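Local coordinates for protein sugar phosphate isomerase/epimerase (Parabacteroides distasonis, PDB 3OBE) that probably works as an isomerase or epimerase, perhaps on sugars or sugar phosphates, and folds as a xylose isomerase-like TIM barrel, at residues 164-168 with 211-215; 218-224 with 245-249. All blocks are in the same frame, centred on the assembly; numbering follows the deposited sequence. Where two conformers were deposited one is given.

Contact 1. Residues 164-168 with 211-215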
ATOM      1  N   ILE A 164      -3.231  15.066   0.958  1.00 17.01           N
ATOM      2  CA  ILE A 164      -2.816  13.711   0.702  1.00 16.17           C
ATOM      3  C   ILE A 164      -2.640  12.975   2.044  1.00 15.42           C
ATOM      4  O   ILE A 164      -2.042  13.492   2.996  1.00 16.57           O
ATOM      5  CB  ILE A 164      -1.487  13.674  -0.053  1.00 14.92           C
ATOM      6  CG1 ILE A 164      -1.656  14.360  -1.383  1.00 17.27           C
ATOM      7  CG2 ILE A 164      -0.965  12.237  -0.178  1.00 15.37           C
ATOM      8  CD1 ILE A 164      -0.325  14.659  -2.145  1.00 14.55           C
ATOM      9  N   LEU A 165      -3.106  11.735   2.074  1.00 15.70           N
ATOM     10  CA  LEU A 165      -3.049  10.894   3.279  1.00 15.47           C
ATOM     11  C   LEU A 165      -1.735  10.149   3.318  1.00 14.83           C
ATOM     12  O   LEU A 165      -1.436   9.389   2.398  1.00 15.59           O
ATOM     13  CB  LEU A 165      -4.152   9.865   3.279  1.00 15.65           C
ATOM     14  CG  LEU A 165      -5.588  10.389   3.314  1.00 19.69           C
ATOM     15  CD1 LEU A 165      -6.547   9.215   3.125  1.00 23.97           C
ATOM     16  CD2 LEU A 165      -5.887  11.142   4.617  1.00 22.80           C
ATOM     17  N   TRP A 166      -0.987  10.319   4.386  1.00 14.35           N
ATOM     18  CA  TRP A 166       0.214   9.514   4.614  1.00 13.23           C
ATOM     19  C   TRP A 166      -0.181   8.225   5.294  1.00 12.63           C
ATOM     20  O   TRP A 166      -0.935   8.243   6.263  1.00 14.94           O
ATOM     21  CB  TRP A 166       1.227  10.286   5.456  1.00 13.11           C
ATOM     22  CG  TRP A 166       2.583   9.650   5.483  1.00 13.00           C
ATOM     23  CD1 TRP A 166       3.624   9.975   4.677  1.00 14.72           C
ATOM     24  CD2 TRP A 166       3.045   8.573   6.321  1.00 12.20           C
ATOM     25  NE1 TRP A 166       4.706   9.184   4.950  1.00 14.76           N
ATOM     26  CE2 TRP A 166       4.396   8.336   5.981  1.00 12.53           C
ATOM     27  CE3 TRP A 166       2.469   7.810   7.342  1.00 11.19           C
ATOM     28  CZ2 TRP A 166       5.151   7.331   6.582  1.00 12.34           C
ATOM     29  CZ3 TRP A 166       3.227   6.865   7.953  1.00 12.26           C
ATOM     30  CH2 TRP A 166       4.536   6.605   7.568  1.00 11.71           C
ATOM     31  N   GLY A 167       0.412   7.105   4.848  1.00 13.01           N
ATOM     32  CA  GLY A 167       0.169   5.804   5.442  1.00 12.25           C
ATOM     33  C   GLY A 167       1.417   4.928   5.522  1.00 11.91           C
ATOM     34  O   GLY A 167       2.420   5.225   4.888  1.00 11.98           O
ATOM     35  N   TYR A 168       1.275   3.837   6.260  1.00 12.18           N
ATOM     36  CA  TYR A 168       2.343   2.873   6.522  1.00 12.02           C
ATOM     37  C   TYR A 168       1.867   1.466   6.158  1.00 12.07           C
ATOM     38  O   TYR A 168       0.806   1.030   6.612  1.00 11.63           O
ATOM     39  CB  TYR A 168       2.794   2.906   7.980  1.00 13.38           C
ATOM     40  CG  TYR A 168       3.914   1.961   8.241  1.00 11.80           C
ATOM     41  CD1 TYR A 168       5.179   2.268   7.802  1.00 12.56           C
ATOM     42  CD2 TYR A 168       3.690   0.682   8.791  1.00 12.10           C
ATOM     43  CE1 TYR A 168       6.201   1.406   7.974  1.00 12.21           C
ATOM     44  CE2 TYR A 168       4.711  -0.193   8.944  1.00 12.16           C
ATOM     45  CZ  TYR A 168       5.977   0.184   8.556  1.00 12.03           C
ATOM     46  OH  TYR A 168       7.063  -0.655   8.736  1.00 13.49           O
ATOM     47  N   ASP A 211      -5.269  11.601  12.627  1.00 21.09           N
ATOM     48  CA  ASP A 211      -5.434  12.677  11.643  1.00 23.08           C
ATOM     49  C   ASP A 211      -4.186  12.902  10.789  1.00 22.08           C
ATOM     50  O   ASP A 211      -4.245  13.589   9.762  1.00 24.40           O
ATOM     51  CB  ASP A 211      -5.867  13.973  12.353  1.00 26.16           C
ATOM     52  CG  ASP A 211      -7.257  13.848  13.031  1.00 32.46           C
ATOM     53  OD1 ASP A 211      -8.107  13.052  12.534  1.00 40.85           O
ATOM     54  OD2 ASP A 211      -7.477  14.542  14.061  1.00 40.37           O
ATOM     55  N   LYS A 212      -3.046  12.337  11.182  1.00 19.59           N
ATOM     56  CA  LYS A 212      -1.801  12.476  10.417  1.00 17.64           C
ATOM     57  C   LYS A 212      -1.396  11.178   9.683  1.00 16.56           C
ATOM     58  O   LYS A 212      -0.780  11.251   8.671  1.00 15.79           O
ATOM     59  CB  LYS A 212      -0.652  12.862  11.329  1.00 17.27           C
ATOM     60  CG  LYS A 212      -0.798  14.229  11.997  1.00 18.86           C
ATOM     61  CD  LYS A 212       0.319  14.446  13.019  1.00 17.75           C
ATOM     62  CE  LYS A 212       0.115  15.693  13.892  1.00 19.54           C
ATOM     63  NZ  LYS A 212       1.149  15.809  14.939  1.00 17.01           N
ATOM     64  N   VAL A 213      -1.678  10.024  10.281  1.00 14.77           N
ATOM     65  CA  VAL A 213      -1.168   8.757   9.836  1.00 14.92           C
ATOM     66  C   VAL A 213      -2.270   7.722   9.747  1.00 15.08           C
ATOM     67  O   VAL A 213      -3.022   7.531  10.709  1.00 15.02           O
ATOM     68  CB  VAL A 213      -0.077   8.250  10.809  1.00 15.26           C
ATOM     69  CG1 VAL A 213       0.353   6.776  10.494  1.00 13.17           C
ATOM     70  CG2 VAL A 213       1.123   9.191  10.776  1.00 12.70           C
HETATM   71  N   MSE A 214      -2.332   7.036   8.594  1.00 13.33           N
HETATM   72  CA  MSE A 214      -3.169   5.841   8.489  1.00 14.07           C
HETATM   73  C   MSE A 214      -2.285   4.656   8.089  1.00 13.27           C
HETATM   74  O   MSE A 214      -1.051   4.791   7.936  1.00 13.44           O
HETATM   75  CB  MSE A 214      -4.324   6.083   7.510  1.00 13.60           C
HETATM   76  CG  MSE A 214      -3.916   6.502   6.092  1.00 13.89           C
HETATM   77 SE   MSE A 214      -3.446   4.984   4.962  0.75 13.58          SE
HETATM   78  CE  MSE A 214      -3.095   6.041   3.359  1.00 12.51           C
ATOM     79  N   PHE A 215      -2.899   3.475   8.002  1.00 12.94           N
ATOM     80  CA  PHE A 215      -2.211   2.232   7.791  1.00 12.48           C
ATOM     81  C   PHE A 215      -2.808   1.530   6.578  1.00 11.63           C
ATOM     82  O   PHE A 215      -4.055   1.488   6.403  1.00 13.65           O
ATOM     83  CB  PHE A 215      -2.202   1.352   9.062  1.00 11.07           C
ATOM     84  CG  PHE A 215      -1.323   1.945  10.173  1.00 12.09           C
ATOM     85  CD1 PHE A 215      -1.811   2.972  10.972  1.00 12.96           C
ATOM     86  CD2 PHE A 215       0.008   1.582  10.318  1.00 14.77           C
ATOM     87  CE1 PHE A 215      -1.007   3.568  11.898  1.00 13.67           C
ATOM     88  CE2 PHE A 215       0.808   2.187  11.294  1.00 13.99           C
ATOM     89  CZ  PHE A 215       0.312   3.176  12.054  1.00 11.61           C
TER
HETATM   90  O   HOH W   1      -1.444  12.561   6.280  1.00 15.73           O
HETATM   91  O   HOH W   2      -3.239   9.919   6.912  1.00 21.82           O
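M214 meets W166, G167 and Y168 along two neighbouring parallel strands, and its backbone bonds to both sides of G167. M214 N bonds W166 O at 3.0 Å, and M214 O receives Y168 N at the same distance. Between these two bonds, G167 CA comes so near M214 O that a CA-H...O contact forms as well. The side chain of M214, a selenomethionine, starts between its own backbone N and carbonyl carbon (chi1 57°) and bends again at chi2 (83°). That double turn folds it back over the neighbouring strand and sets SE 3.7 Å from G167 CA, with CE reaching on to L165 CB at 4.0 Å.

The other face of the sheet carries W166, Y168, V213 and F215. V213 lies beside W166, pointing the same way, and its CG1 meets the indole edge 3.8 Å from W166 CZ3. One step further on, F215 CD2 packs on Y168 CB at 3.9 Å, near the plane of the tyrosine ring but at its edge.

Toward the start of the strands the backbones part, and two waters fill in. One accepts from W166 N and can donate to K212 O; the other can donate to W166 O at 2.9 Å and, weakly, to K212 O.

Around this shell, W166 packs on A155 and F152 of helix 142-160 and meets W116 edge-to-face. F204 lies against both Y168 and F215, while E174 takes the tyrosine hydroxyl. Aromatic residues facing the helices, with M214 and G167 on the inward face, make this a staggered parallel strand pair in the wall of a TIM barrel.

Contact 2. Residues 218-224 with 245-249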
ATOM      1  N   ASP A 218      -1.554  -4.919   5.217  1.00 12.25           N
ATOM      2  CA  ASP A 218      -1.253  -6.099   4.363  1.00 11.51           C
ATOM      3  C   ASP A 218      -1.839  -7.343   4.996  1.00 12.93           C
ATOM      4  O   ASP A 218      -1.322  -7.855   5.978  1.00 13.94           O
ATOM      5  CB  ASP A 218       0.207  -6.303   4.053  1.00 12.24           C
ATOM      6  CG  ASP A 218       0.356  -7.138   2.793  1.00 11.36           C
ATOM      7  OD1 ASP A 218      -0.083  -8.325   2.878  1.00 13.61           O
ATOM      8  OD2 ASP A 218       0.818  -6.606   1.744  1.00 13.23           O
ATOM      9  N   VAL A 219      -2.992  -7.776   4.474  1.00 13.03           N
ATOM     10  CA  VAL A 219      -3.702  -8.863   5.111  1.00 14.03           C
ATOM     11  C   VAL A 219      -2.903 -10.162   5.005  1.00 14.51           C
ATOM     12  O   VAL A 219      -2.933 -11.009   5.915  1.00 14.27           O
ATOM     13  CB  VAL A 219      -5.139  -8.999   4.584  1.00 15.43           C
ATOM     14  CG1 VAL A 219      -5.918  -7.756   4.962  1.00 17.28           C
ATOM     15  CG2 VAL A 219      -5.170  -9.285   3.054  1.00 14.15           C
ATOM     16  N   TYR A 220      -2.180 -10.340   3.902  1.00 14.75           N
ATOM     17  CA  TYR A 220      -1.394 -11.570   3.699  1.00 14.96           C
ATOM     18  C   TYR A 220      -0.202 -11.612   4.633  1.00 14.41           C
ATOM     19  O   TYR A 220       0.025 -12.611   5.281  1.00 14.69           O
ATOM     20  CB  TYR A 220      -0.885 -11.656   2.276  1.00 14.28           C
ATOM     21  CG  TYR A 220      -0.004 -12.825   1.995  1.00 13.49           C
ATOM     22  CD1 TYR A 220      -0.543 -14.118   1.741  1.00 14.61           C
ATOM     23  CD2 TYR A 220       1.384 -12.679   1.943  1.00 13.06           C
ATOM     24  CE1 TYR A 220       0.321 -15.194   1.417  1.00 15.47           C
ATOM     25  CE2 TYR A 220       2.200 -13.751   1.643  1.00 14.45           C
ATOM     26  CZ  TYR A 220       1.670 -14.983   1.379  1.00 15.21           C
ATOM     27  OH  TYR A 220       2.488 -16.031   1.082  1.00 15.79           O
ATOM     28  N   TRP A 221       0.570 -10.533   4.697  1.00 12.71           N
ATOM     29  CA  TRP A 221       1.773 -10.587   5.532  1.00 12.94           C
ATOM     30  C   TRP A 221       1.371 -10.601   7.022  1.00 12.88           C
ATOM     31  O   TRP A 221       2.125 -11.121   7.852  1.00 13.02           O
ATOM     32  CB  TRP A 221       2.717  -9.426   5.215  1.00 13.53           C
ATOM     33  CG  TRP A 221       3.351  -9.536   3.838  1.00 13.35           C
ATOM     34  CD1 TRP A 221       3.224  -8.636   2.812  1.00 14.75           C
ATOM     35  CD2 TRP A 221       4.188 -10.589   3.326  1.00 13.03           C
ATOM     36  NE1 TRP A 221       3.942  -9.041   1.727  1.00 14.21           N
ATOM     37  CE2 TRP A 221       4.543 -10.238   2.000  1.00 14.04           C
ATOM     38  CE3 TRP A 221       4.698 -11.778   3.861  1.00 13.31           C
ATOM     39  CZ2 TRP A 221       5.341 -11.057   1.200  1.00 15.35           C
ATOM     40  CZ3 TRP A 221       5.486 -12.574   3.058  1.00 14.05           C
ATOM     41  CH2 TRP A 221       5.795 -12.215   1.741  1.00 16.15           C
ATOM     42  N   ALA A 222       0.170 -10.134   7.348  1.00 13.38           N
ATOM     43  CA  ALA A 222      -0.361 -10.299   8.703  1.00 12.70           C
ATOM     44  C   ALA A 222      -0.613 -11.793   9.003  1.00 13.33           C
ATOM     45  O   ALA A 222      -0.116 -12.327  10.007  1.00 12.13           O
ATOM     46  CB  ALA A 222      -1.647  -9.497   8.878  1.00 13.20           C
ATOM     47  N   VAL A 223      -1.298 -12.493   8.088  1.00 12.46           N
ATOM     48  CA  VAL A 223      -1.460 -13.972   8.246  1.00 12.79           C
ATOM     49  C   VAL A 223      -0.113 -14.716   8.325  1.00 12.14           C
ATOM     50  O   VAL A 223       0.052 -15.623   9.167  1.00 13.01           O
ATOM     51  CB  VAL A 223      -2.372 -14.561   7.160  1.00 12.24           C
ATOM     52  CG1 VAL A 223      -2.384 -16.102   7.266  1.00 14.43           C
ATOM     53  CG2 VAL A 223      -3.819 -13.947   7.287  1.00 14.02           C
HETATM   54  N   MSE A 224       0.885 -14.295   7.537  1.00 11.84           N
HETATM   55  CA  MSE A 224       2.193 -14.894   7.553  1.00 13.97           C
HETATM   56  C   MSE A 224       2.962 -14.545   8.821  1.00 13.65           C
HETATM   57  O   MSE A 224       3.911 -15.249   9.168  1.00 16.23           O
HETATM   58  CB  MSE A 224       3.010 -14.495   6.326  1.00 14.66           C
HETATM   59  CG  MSE A 224       2.392 -14.980   5.052  1.00 15.37           C
HETATM   60 SE   MSE A 224       2.719 -16.852   4.769  0.75 16.87          SE
HETATM   61  CE  MSE A 224       4.552 -16.751   4.283  1.00 18.14           C
ATOM     62  N   ILE A 245      -4.268  -6.345  -0.857  1.00 12.90           N
ATOM     63  CA  ILE A 245      -4.885  -7.637  -1.084  1.00 13.15           C
ATOM     64  C   ILE A 245      -3.858  -8.491  -1.811  1.00 14.41           C
ATOM     65  O   ILE A 245      -3.472  -8.203  -2.966  1.00 14.84           O
ATOM     66  CB  ILE A 245      -6.226  -7.512  -1.873  1.00 13.55           C
ATOM     67  CG1 ILE A 245      -7.270  -6.763  -1.017  1.00 13.77           C
ATOM     68  CG2 ILE A 245      -6.740  -8.886  -2.368  1.00 14.16           C
ATOM     69  CD1 ILE A 245      -7.713  -7.560   0.275  1.00 13.23           C
ATOM     70  N   LYS A 246      -3.379  -9.498  -1.084  1.00 13.57           N
ATOM     71  CA  LYS A 246      -2.299 -10.359  -1.490  1.00 13.17           C
ATOM     72  C   LYS A 246      -2.609 -11.779  -1.021  1.00 13.08           C
ATOM     73  O   LYS A 246      -3.314 -11.979  -0.022  1.00 13.12           O
ATOM     74  CB  LYS A 246      -0.952  -9.875  -0.921  1.00 14.23           C
ATOM     75  CG  LYS A 246       0.224 -10.757  -1.448  1.00 14.31           C
ATOM     76  CD  LYS A 246       1.543 -10.301  -1.009  1.00 18.10           C
ATOM     77  CE  LYS A 246       2.622 -11.191  -1.572  1.00 17.78           C
ATOM     78  NZ  LYS A 246       2.365 -12.666  -1.403  1.00 17.92           N
ATOM     79  N   ASP A 247      -2.142 -12.755  -1.780  1.00 12.85           N
ATOM     80  CA  ASP A 247      -2.335 -14.169  -1.467  1.00 13.99           C
ATOM     81  C   ASP A 247      -1.018 -14.854  -1.825  1.00 15.02           C
ATOM     82  O   ASP A 247      -0.024 -14.173  -2.056  1.00 14.08           O
ATOM     83  CB  ASP A 247      -3.528 -14.681  -2.274  1.00 15.20           C
ATOM     84  CG  ASP A 247      -4.202 -15.899  -1.678  1.00 16.16           C
ATOM     85  OD1 ASP A 247      -3.511 -16.705  -1.016  1.00 16.31           O
ATOM     86  OD2 ASP A 247      -5.449 -16.089  -1.949  1.00 16.00           O
ATOM     87  N   ARG A 248      -0.981 -16.182  -1.906  1.00 15.20           N
ATOM     88  CA  ARG A 248       0.248 -16.860  -2.336  0.70 15.53           C
ATOM     89  C   ARG A 248       0.640 -16.350  -3.733  1.00 15.02           C
ATOM     90  O   ARG A 248       1.780 -15.984  -3.988  1.00 15.55           O
ATOM     91  CB  ARG A 248       0.018 -18.335  -2.373  0.70 17.47           C
ATOM     92  CG  ARG A 248      -0.369 -18.902  -1.005  0.70 18.25           C
ATOM     93  CD  ARG A 248       0.797 -18.715  -0.002  0.70 19.48           C
ATOM     94  NE  ARG A 248       1.789 -19.765  -0.146  0.70 18.67           N
ATOM     95  CZ  ARG A 248       2.917 -19.825   0.557  0.70 21.24           C
ATOM     96  NH1 ARG A 248       3.218 -18.873   1.425  0.70 18.88           N
ATOM     97  NH2 ARG A 248       3.759 -20.817   0.373  0.70 21.38           N
ATOM     98  N   TRP A 249      -0.345 -16.322  -4.608  1.00 15.65           N
ATOM     99  CA  TRP A 249      -0.152 -15.742  -5.961  1.00 13.77           C
ATOM    100  C   TRP A 249      -1.496 -15.156  -6.392  1.00 13.83           C
ATOM    101  O   TRP A 249      -1.872 -14.049  -5.980  1.00 14.04           O
ATOM    102  CB  TRP A 249       0.473 -16.760  -6.910  1.00 16.48           C
ATOM    103  CG  TRP A 249       1.114 -16.047  -8.105  1.00 15.82           C
ATOM    104  CD1 TRP A 249       2.128 -15.118  -8.050  1.00 15.65           C
ATOM    105  CD2 TRP A 249       0.796 -16.214  -9.490  1.00 13.45           C
ATOM    106  NE1 TRP A 249       2.439 -14.676  -9.317  1.00 15.01           N
ATOM    107  CE2 TRP A 249       1.640 -15.332 -10.220  1.00 13.45           C
ATOM    108  CE3 TRP A 249      -0.115 -17.021 -10.206  1.00 15.21           C
ATOM    109  CZ2 TRP A 249       1.578 -15.232 -11.607  1.00 17.63           C
ATOM    110  CZ3 TRP A 249      -0.151 -16.935 -11.570  1.00 16.76           C
ATOM    111  CH2 TRP A 249       0.681 -16.028 -12.261  1.00 17.56           C
TER
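Y220 and K246 are brought together by extended first torsions. The tyrosine CG stands anti to its backbone N (chi1 176°), which sends the ring from the helix toward 245-249. The lysine runs out straight as far as CE and only then turns, at chi4 (-48°), swinging NZ over the phenol. NZ ends 3.7 Å from the centroid of the Y220 ring, 30° off its normal, a cation-pi contact. It leans to the CE2 side, where NZ is 3.2 Å from Y220 CE2. Before the turn, K246 CD passes 3.8 Å from Y220 CD2 and almost as close to W221 NE1, so the methylene chain is flanked by two aromatic groups.

D247 O lies over the same face of the phenol as NZ and accepts from K246 NZ at 2.9 Å. M224 CG packs on the opposite face. R248 is modelled in two conformers; in the one described NH1 donates to Y220 OH at 3.0 Å in a bent bond, and its CD lies at the ring edge, both less certain than the lysine contact. Deeper in, V219 CG2 touches I245 CD1, and K246 O is buried without a polar partner in the model.

D218 is the N-cap of the helix, its OD1 receiving W221 N at 2.9 Å from above the carboxylate plane; its OD2 is taken by H169. D247 OD1 accepts R248 N at 2.7 Å and also bonds S254, two bonds that probably steady the backbone. A phosphate ion, probably from the crystallisation liquor, lies about 5 Å from the W221 side chain and may mark a pocket.

With a salt bridge to E279, a ring face, a carbonyl and a carboxylate together fix the position of K246 NZ at the barrel's C-terminal mouth.

Following the chain from the N terminus, strand 165-169 comes first. The chain then makes a long excursion, partly unmodelled, whose short strands 177-178 and 198-199 pair antiparallel, and passes through helix 200-207 before strand 213-218 returns alongside; contact 1 closes this crossover. Strand 213-218 runs straight into helix 219-224, where contact 2 opens. Helix 229-235 and strand 240-245 follow, and the loop at 245-249 closes the second, shorter excursion. The two loops stand in series, neither nested nor crossing, with contact centres about 21 Å apart. Contact 1 joins most of strand 165-169 to the first half of strand 213-218; contact 2 ties the segments that follow the ends of strands 213-218 and 240-245.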